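Local coordinates for geranylgeranyl pyrophosphate synthetase (Pyrococcus horikoshii, PDB 1WY0), which probably catalyses the chain-lengthening condensation of isopentenyl diphosphate with allylic diphosphates to give geranylgeranyl diphosphate, a precursor of archaeal membrane lipids, at residues 258-268 with 286-297. Sequence-based numbering, arbitrary orientation.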
ATOM      1  N   ASP A 258      27.350 -18.698  27.157  1.00 47.54           N
ATOM      2  CA  ASP A 258      27.381 -17.366  26.588  1.00 47.69           C
ATOM      3  C   ASP A 258      26.052 -16.959  25.964  1.00 47.00           C
ATOM      4  O   ASP A 258      25.579 -15.850  26.206  1.00 47.20           O
ATOM      5  CB  ASP A 258      28.535 -17.256  25.591  1.00 47.37           C
ATOM      6  CG  ASP A 258      29.899 -17.439  26.262  1.00 46.85           C
ATOM      7  OD1 ASP A 258      30.006 -17.120  27.459  1.00 45.25           O
ATOM      8  OD2 ASP A 258      30.858 -17.888  25.600  1.00 45.79           O
ATOM      9  N   LYS A 259      25.440 -17.857  25.193  1.00 46.73           N
ATOM     10  CA  LYS A 259      24.123 -17.698  24.581  1.00 46.16           C
ATOM     11  C   LYS A 259      23.082 -17.191  25.584  1.00 45.44           C
ATOM     12  O   LYS A 259      22.325 -16.266  25.320  1.00 44.92           O
ATOM     13  CB  LYS A 259      23.691 -19.052  24.020  1.00 46.29           C
ATOM     14  CG  LYS A 259      24.166 -19.267  22.582  1.00 46.20           C
ATOM     15  CD  LYS A 259      23.167 -20.078  21.756  1.00 46.92           C
ATOM     16  CE  LYS A 259      23.826 -21.255  21.027  1.00 49.71           C
ATOM     17  NZ  LYS A 259      23.643 -22.481  21.804  1.00 49.98           N
ATOM     18  N   GLN A 260      23.040 -17.914  26.701  1.00 45.79           N
ATOM     19  CA  GLN A 260      22.051 -17.655  27.751  1.00 46.39           C
ATOM     20  C   GLN A 260      22.294 -16.333  28.472  1.00 45.87           C
ATOM     21  O   GLN A 260      21.358 -15.636  28.841  1.00 45.16           O
ATOM     22  CB  GLN A 260      22.050 -18.792  28.776  1.00 47.53           C
ATOM     23  CG  GLN A 260      21.790 -20.166  28.180  1.00 50.76           C
ATOM     24  CD  GLN A 260      20.517 -20.206  27.363  1.00 52.84           C
ATOM     25  OE1 GLN A 260      19.429 -19.932  27.876  1.00 53.31           O
ATOM     26  NE2 GLN A 260      20.643 -20.545  26.081  1.00 52.65           N
ATOM     27  N   ARG A 261      23.557 -15.997  28.690  1.00 45.69           N
ATOM     28  CA  ARG A 261      23.826 -14.710  29.325  1.00 45.94           C
ATOM     29  C   ARG A 261      23.518 -13.550  28.369  1.00 45.24           C
ATOM     30  O   ARG A 261      22.958 -12.519  28.727  1.00 46.38           O
ATOM     31  CB  ARG A 261      25.302 -14.701  29.725  1.00 46.73           C
ATOM     32  CG  ARG A 261      25.724 -13.407  30.417  1.00 49.19           C
ATOM     33  CD  ARG A 261      24.731 -12.975  31.499  1.00 51.72           C
ATOM     34  NE  ARG A 261      25.244 -11.813  32.229  1.00 52.95           N
ATOM     35  CZ  ARG A 261      24.377 -11.128  32.988  1.00 54.07           C
ATOM     36  NH1 ARG A 261      23.117 -11.518  33.071  1.00 53.39           N
ATOM     37  NH2 ARG A 261      24.789 -10.037  33.636  1.00 56.25           N
ATOM     38  N   PHE A 262      23.936 -13.745  27.107  1.00 44.14           N
ATOM     39  CA  PHE A 262      23.654 -12.745  26.087  1.00 43.26           C
ATOM     40  C   PHE A 262      22.150 -12.468  25.975  1.00 43.82           C
ATOM     41  O   PHE A 262      21.701 -11.352  25.744  1.00 45.32           O
ATOM     42  CB  PHE A 262      24.180 -13.293  24.762  1.00 40.57           C
ATOM     43  CG  PHE A 262      23.979 -12.276  23.680  1.00 39.65           C
ATOM     44  CD1 PHE A 262      24.837 -11.186  23.598  1.00 38.94           C
ATOM     45  CD2 PHE A 262      22.995 -12.469  22.726  1.00 39.32           C
ATOM     46  CE1 PHE A 262      24.713 -10.290  22.547  1.00 39.61           C
ATOM     47  CE2 PHE A 262      22.877 -11.567  21.674  1.00 38.57           C
ATOM     48  CZ  PHE A 262      23.734 -10.478  21.580  1.00 39.01           C
ATOM     49  N   LEU A 263      21.363 -13.553  26.112  1.00 45.22           N
ATOM     50  CA  LEU A 263      19.918 -13.413  25.958  1.00 45.86           C
ATOM     51  C   LEU A 263      19.274 -12.655  27.121  1.00 47.56           C
ATOM     52  O   LEU A 263      18.252 -11.994  26.982  1.00 48.02           O
ATOM     53  CB  LEU A 263      19.307 -14.809  25.825  1.00 45.56           C
ATOM     54  CG  LEU A 263      19.192 -15.255  24.366  1.00 43.71           C
ATOM     55  CD1 LEU A 263      18.413 -16.563  24.216  1.00 44.87           C
ATOM     56  CD2 LEU A 263      18.478 -14.229  23.485  1.00 41.91           C
ATOM     57  N   LYS A 264      19.873 -12.797  28.314  1.00 49.70           N
ATOM     58  CA  LYS A 264      19.372 -12.015  29.432  1.00 51.91           C
ATOM     59  C   LYS A 264      19.487 -10.516  29.135  1.00 52.47           C
ATOM     60  O   LYS A 264      18.566  -9.734  29.338  1.00 53.91           O
ATOM     61  CB  LYS A 264      20.183 -12.369  30.676  1.00 53.48           C
ATOM     62  CG  LYS A 264      19.623 -13.592  31.407  1.00 55.91           C
ATOM     63  CD  LYS A 264      20.087 -13.659  32.860  1.00 58.77           C
ATOM     64  CE  LYS A 264      21.195 -14.696  33.065  1.00 60.89           C
ATOM     65  NZ  LYS A 264      22.007 -14.322  34.218  1.00 59.82           N
ATOM     66  N   ILE A 265      20.684 -10.126  28.652  1.00 51.62           N
ATOM     67  CA  ILE A 265      20.950  -8.707  28.439  1.00 51.68           C
ATOM     68  C   ILE A 265      20.751  -8.277  26.981  1.00 52.31           C
ATOM     69  O   ILE A 265      21.376  -7.346  26.490  1.00 53.21           O
ATOM     70  CB  ILE A 265      22.393  -8.423  28.860  1.00 51.52           C
ATOM     71  CG1 ILE A 265      23.353  -9.312  28.068  1.00 50.69           C
ATOM     72  CG2 ILE A 265      22.576  -8.743  30.354  1.00 50.51           C
ATOM     73  CD1 ILE A 265      24.806  -9.125  28.499  1.00 50.00           C
ATOM     74  N   PHE A 266      19.867  -9.009  26.271  1.00 51.85           N
ATOM     75  CA  PHE A 266      19.571  -8.727  24.871  1.00 51.68           C
ATOM     76  C   PHE A 266      18.116  -8.295  24.682  1.00 53.12           C
ATOM     77  O   PHE A 266      17.181  -9.002  25.033  1.00 53.50           O
ATOM     78  CB  PHE A 266      19.849  -9.993  24.060  1.00 49.20           C
ATOM     79  CG  PHE A 266      19.683  -9.705  22.597  1.00 46.76           C
ATOM     80  CD1 PHE A 266      20.445  -8.706  22.003  1.00 45.92           C
ATOM     81  CD2 PHE A 266      18.772 -10.432  21.848  1.00 45.33           C
ATOM     82  CE1 PHE A 266      20.293  -8.439  20.650  1.00 43.51           C
ATOM     83  CE2 PHE A 266      18.627 -10.158  20.491  1.00 44.95           C
ATOM     84  CZ  PHE A 266      19.386  -9.164  19.887  1.00 44.07           C
ATOM     85  N   GLY A 267      17.899  -7.094  24.120  1.00 54.70           N
ATOM     86  CA  GLY A 267      16.534  -6.651  23.868  1.00 56.45           C
ATOM     87  C   GLY A 267      15.744  -6.458  25.166  1.00 58.66           C
ATOM     88  O   GLY A 267      14.531  -6.619  25.209  1.00 59.18           O
ATOM     89  N   LYS A 268      16.450  -6.101  26.235  1.00 60.02           N
ATOM     90  CA  LYS A 268      15.816  -5.879  27.534  1.00 62.07           C
ATOM     91  C   LYS A 268      15.527  -4.394  27.757  1.00 62.08           C
ATOM     92  O   LYS A 268      16.091  -3.529  27.080  1.00 62.01           O
ATOM     93  CB  LYS A 268      16.718  -6.400  28.659  1.00 63.16           C
ATOM     94  CG  LYS A 268      16.164  -6.172  30.062  1.00 64.95           C
ATOM     95  CD  LYS A 268      17.181  -6.554  31.131  1.00 66.21           C
ATOM     96  CE  LYS A 268      18.465  -5.736  30.997  1.00 67.07           C
ATOM     97  NZ  LYS A 268      19.520  -6.156  31.964  1.00 67.49           N
ATOM     98  N   ASP A 286      25.841  -3.785  30.841  1.00 44.73           N
ATOM     99  CA  ASP A 286      25.215  -4.896  30.123  1.00 45.04           C
ATOM    100  C   ASP A 286      25.438  -4.780  28.625  1.00 44.60           C
ATOM    101  O   ASP A 286      25.664  -5.784  27.943  1.00 43.73           O
ATOM    102  CB  ASP A 286      23.712  -4.958  30.396  1.00 45.98           C
ATOM    103  CG  ASP A 286      23.391  -5.221  31.845  1.00 47.35           C
ATOM    104  OD1 ASP A 286      24.107  -6.013  32.487  1.00 47.00           O
ATOM    105  OD2 ASP A 286      22.405  -4.640  32.343  1.00 50.85           O
ATOM    106  N   VAL A 287      25.350  -3.553  28.115  1.00 43.63           N
ATOM    107  CA  VAL A 287      25.572  -3.300  26.700  1.00 41.94           C
ATOM    108  C   VAL A 287      26.987  -3.740  26.332  1.00 40.97           C
ATOM    109  O   VAL A 287      27.189  -4.451  25.347  1.00 39.57           O
ATOM    110  CB  VAL A 287      25.413  -1.799  26.363  1.00 42.17           C
ATOM    111  CG1 VAL A 287      26.091  -1.474  25.025  1.00 41.67           C
ATOM    112  CG2 VAL A 287      23.943  -1.444  26.295  1.00 41.78           C
ATOM    113  N   MET A 288      27.964  -3.319  27.129  1.00 40.44           N
ATOM    114  CA  MET A 288      29.351  -3.677  26.865  1.00 40.26           C
ATOM    115  C   MET A 288      29.597  -5.167  27.043  1.00 38.95           C
ATOM    116  O   MET A 288      30.343  -5.765  26.281  1.00 39.61           O
ATOM    117  CB  MET A 288      30.302  -2.890  27.773  1.00 41.52           C
ATOM    118  CG  MET A 288      31.773  -3.154  27.470  1.00 41.89           C
ATOM    119  SD  MET A 288      32.889  -1.938  28.173  1.00 45.48           S
ATOM    120  CE  MET A 288      32.327  -0.469  27.314  1.00 44.00           C
ATOM    121  N   GLU A 289      28.981  -5.765  28.056  1.00 39.37           N
ATOM    122  CA  GLU A 289      29.149  -7.194  28.287  1.00 39.61           C
ATOM    123  C   GLU A 289      28.602  -7.976  27.094  1.00 39.02           C
ATOM    124  O   GLU A 289      29.089  -9.059  26.786  1.00 38.24           O
ATOM    125  CB  GLU A 289      28.424  -7.632  29.565  1.00 40.17           C
ATOM    126  CG  GLU A 289      28.264  -9.147  29.672  1.00 41.99           C
ATOM    127  CD  GLU A 289      27.691  -9.618  31.000  1.00 44.08           C
ATOM    128  OE1 GLU A 289      27.055  -8.815  31.721  1.00 43.65           O
ATOM    129  OE2 GLU A 289      27.868 -10.816  31.312  1.00 46.50           O
ATOM    130  N   ALA A 290      27.594  -7.414  26.427  1.00 38.68           N
ATOM    131  CA  ALA A 290      26.973  -8.050  25.262  1.00 38.89           C
ATOM    132  C   ALA A 290      27.855  -7.904  24.026  1.00 38.80           C
ATOM    133  O   ALA A 290      27.987  -8.830  23.233  1.00 38.13           O
ATOM    134  CB  ALA A 290      25.602  -7.440  24.999  1.00 37.77           C
ATOM    135  N   ILE A 291      28.462  -6.735  23.862  1.00 38.02           N
ATOM    136  CA  ILE A 291      29.338  -6.523  22.725  1.00 38.41           C
ATOM    137  C   ILE A 291      30.595  -7.374  22.894  1.00 38.45           C
ATOM    138  O   ILE A 291      31.159  -7.870  21.918  1.00 37.30           O
ATOM    139  CB  ILE A 291      29.701  -5.037  22.585  1.00 38.35           C
ATOM    140  CG1 ILE A 291      28.452  -4.267  22.149  1.00 37.49           C
ATOM    141  CG2 ILE A 291      30.846  -4.857  21.601  1.00 38.24           C
ATOM    142  CD1 ILE A 291      28.631  -2.770  22.011  1.00 38.81           C
ATOM    143  N   ASP A 292      31.018  -7.562  24.142  1.00 39.94           N
ATOM    144  CA  ASP A 292      32.193  -8.378  24.418  1.00 41.12           C
ATOM    145  C   ASP A 292      31.921  -9.837  24.059  1.00 41.09           C
ATOM    146  O   ASP A 292      32.801 -10.545  23.563  1.00 42.40           O
ATOM    147  CB  ASP A 292      32.584  -8.275  25.892  1.00 43.13           C
ATOM    148  CG  ASP A 292      33.277  -6.968  26.219  1.00 46.08           C
ATOM    149  OD1 ASP A 292      33.824  -6.334  25.286  1.00 46.10           O
ATOM    150  OD2 ASP A 292      33.288  -6.582  27.408  1.00 48.46           O
ATOM    151  N   LEU A 293      30.700 -10.285  24.324  1.00 39.88           N
ATOM    152  CA  LEU A 293      30.315 -11.651  24.011  1.00 38.82           C
ATOM    153  C   LEU A 293      30.374 -11.864  22.508  1.00 38.35           C
ATOM    154  O   LEU A 293      30.766 -12.925  22.047  1.00 39.74           O
ATOM    155  CB  LEU A 293      28.904 -11.941  24.526  1.00 37.66           C
ATOM    156  CG  LEU A 293      28.852 -12.367  25.988  1.00 38.47           C
ATOM    157  CD1 LEU A 293      27.415 -12.615  26.415  1.00 39.41           C
ATOM    158  CD2 LEU A 293      29.683 -13.626  26.164  1.00 38.35           C
ATOM    159  N   LEU A 294      29.996 -10.840  21.752  1.00 37.63           N
ATOM    160  CA  LEU A 294      30.006 -10.897  20.296  1.00 38.49           C
ATOM    161  C   LEU A 294      31.424 -10.925  19.715  1.00 38.49           C
ATOM    162  O   LEU A 294      31.690 -11.616  18.727  1.00 38.96           O
ATOM    163  CB  LEU A 294      29.255  -9.689  19.726  1.00 39.12           C
ATOM    164  CG  LEU A 294      27.768  -9.545  20.067  1.00 39.32           C
ATOM    165  CD1 LEU A 294      27.232  -8.275  19.443  1.00 39.30           C
ATOM    166  CD2 LEU A 294      26.999 -10.762  19.561  1.00 40.59           C
ATOM    167  N   LYS A 295      32.327 -10.163  20.325  1.00 38.43           N
ATOM    168  CA  LYS A 295      33.707 -10.088  19.848  1.00 39.95           C
ATOM    169  C   LYS A 295      34.453 -11.397  20.115  1.00 38.79           C
ATOM    170  O   LYS A 295      35.326 -11.829  19.373  1.00 39.36           O
ATOM    171  CB  LYS A 295      34.409  -8.958  20.602  1.00 40.98           C
ATOM    172  CG  LYS A 295      34.036  -7.568  20.094  1.00 42.53           C
ATOM    173  CD  LYS A 295      34.740  -6.480  20.905  1.00 44.19           C
ATOM    174  CE  LYS A 295      34.437  -5.064  20.401  1.00 45.60           C
ATOM    175  NZ  LYS A 295      35.229  -4.090  21.154  1.00 46.02           N
ATOM    176  N   LYS A 296      34.098 -12.004  21.262  1.00 39.41           N
ATOM    177  CA  LYS A 296      34.688 -13.284  21.635  1.00 40.17           C
ATOM    178  C   LYS A 296      34.653 -14.283  20.477  1.00 41.13           C
ATOM    179  O   LYS A 296      35.551 -15.094  20.296  1.00 44.16           O
ATOM    180  CB  LYS A 296      33.880 -13.827  22.813  1.00 41.71           C
ATOM    181  CG  LYS A 296      34.448 -15.125  23.398  1.00 42.37           C
ATOM    182  CD  LYS A 296      33.775 -15.479  24.729  1.00 41.33           C
ATOM    183  CE  LYS A 296      34.113 -16.887  25.243  1.00 43.03           C
ATOM    184  NZ  LYS A 296      33.300 -17.192  26.423  1.00 42.56           N
ATOM    185  N   TYR A 297      33.549 -14.227  19.697  1.00 39.08           N
ATOM    186  CA  TYR A 297      33.378 -15.194  18.615  1.00 37.43           C
ATOM    187  C   TYR A 297      33.589 -14.580  17.223  1.00 36.87           C
ATOM    188  O   TYR A 297      33.220 -15.155  16.206  1.00 36.09           O
ATOM    189  CB  TYR A 297      31.966 -15.782  18.707  1.00 36.48           C
ATOM    190  CG  TYR A 297      31.817 -16.578  19.954  1.00 35.58           C
ATOM    191  CD1 TYR A 297      32.204 -17.915  19.980  1.00 36.24           C
ATOM    192  CD2 TYR A 297      31.252 -16.002  21.090  1.00 35.39           C
ATOM    193  CE1 TYR A 297      32.036 -18.667  21.133  1.00 35.42           C
ATOM    194  CE2 TYR A 297      31.074 -16.753  22.240  1.00 36.27           C
ATOM    195  CZ  TYR A 297      31.462 -18.083  22.262  1.00 36.19           C
ATOM    196  OH  TYR A 297      31.312 -18.829  23.415  1.00 36.92           O
TER
HETATM  197  O   HOH W   1      23.395  -7.734  34.515  1.00 51.63           O
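Asp258 reaches across to the far end of 286-297, where its OD2 takes bonds from two donors. Lys296, fully extended, brings NZ to 2.7 Å from Asp258 OD2 on the syn side of the carboxylate, a salt bridge whose ammonium would be expected to favour the ionised acid. The same oxygen lies near the plane of the Tyr297 ring, at its edge, and accepts from the hydroxyl, though the modelled separation is so short that its exact length is doubtful. Asp258 OD1 lies against methyl CD2 of Leu293, while Leu293 CD1 packs 3.7 Å from Phe262 CB.

Branched Ile265, just past the end of its helix, serves two surfaces. Its CG1 sits between backbone N and carbonyl carbon (chi1 57°), which carries CD1 against Asp286 O, Glu289 CG and the Ala290 methyl; CG2 meets the Asp286 carboxylate and covers one face of the Arg261 guanidinium. The small Ala290 lets Phe262 CE1 come to 3.9 Å from its CB, with Ala290 O at the ring edge.

The two helices form a nearly antiparallel pair, their axes 148° apart, at the periphery of the all-helical polyprenyl synthetase fold; Phe250 meets Phe262 and Leu294, while Ile238 touches Ala290 and Leu294.

Along one flank, Arg261 and Glu289 form a salt bridge: OE2 lies near the guanidinium plane, 3.0 Å from NE, which approaches from above the carboxylate plane, and NH2 adds a weak bond to OE1. Arg261 NH2 also shares a water with Asp286 OD1. A leucine in place of Arg261 would probably leave Glu289 without its charged mate and that water without one of its holders. Lys268 NZ adds a weak salt bridge to Asp286 OD2, 3.3 Å away.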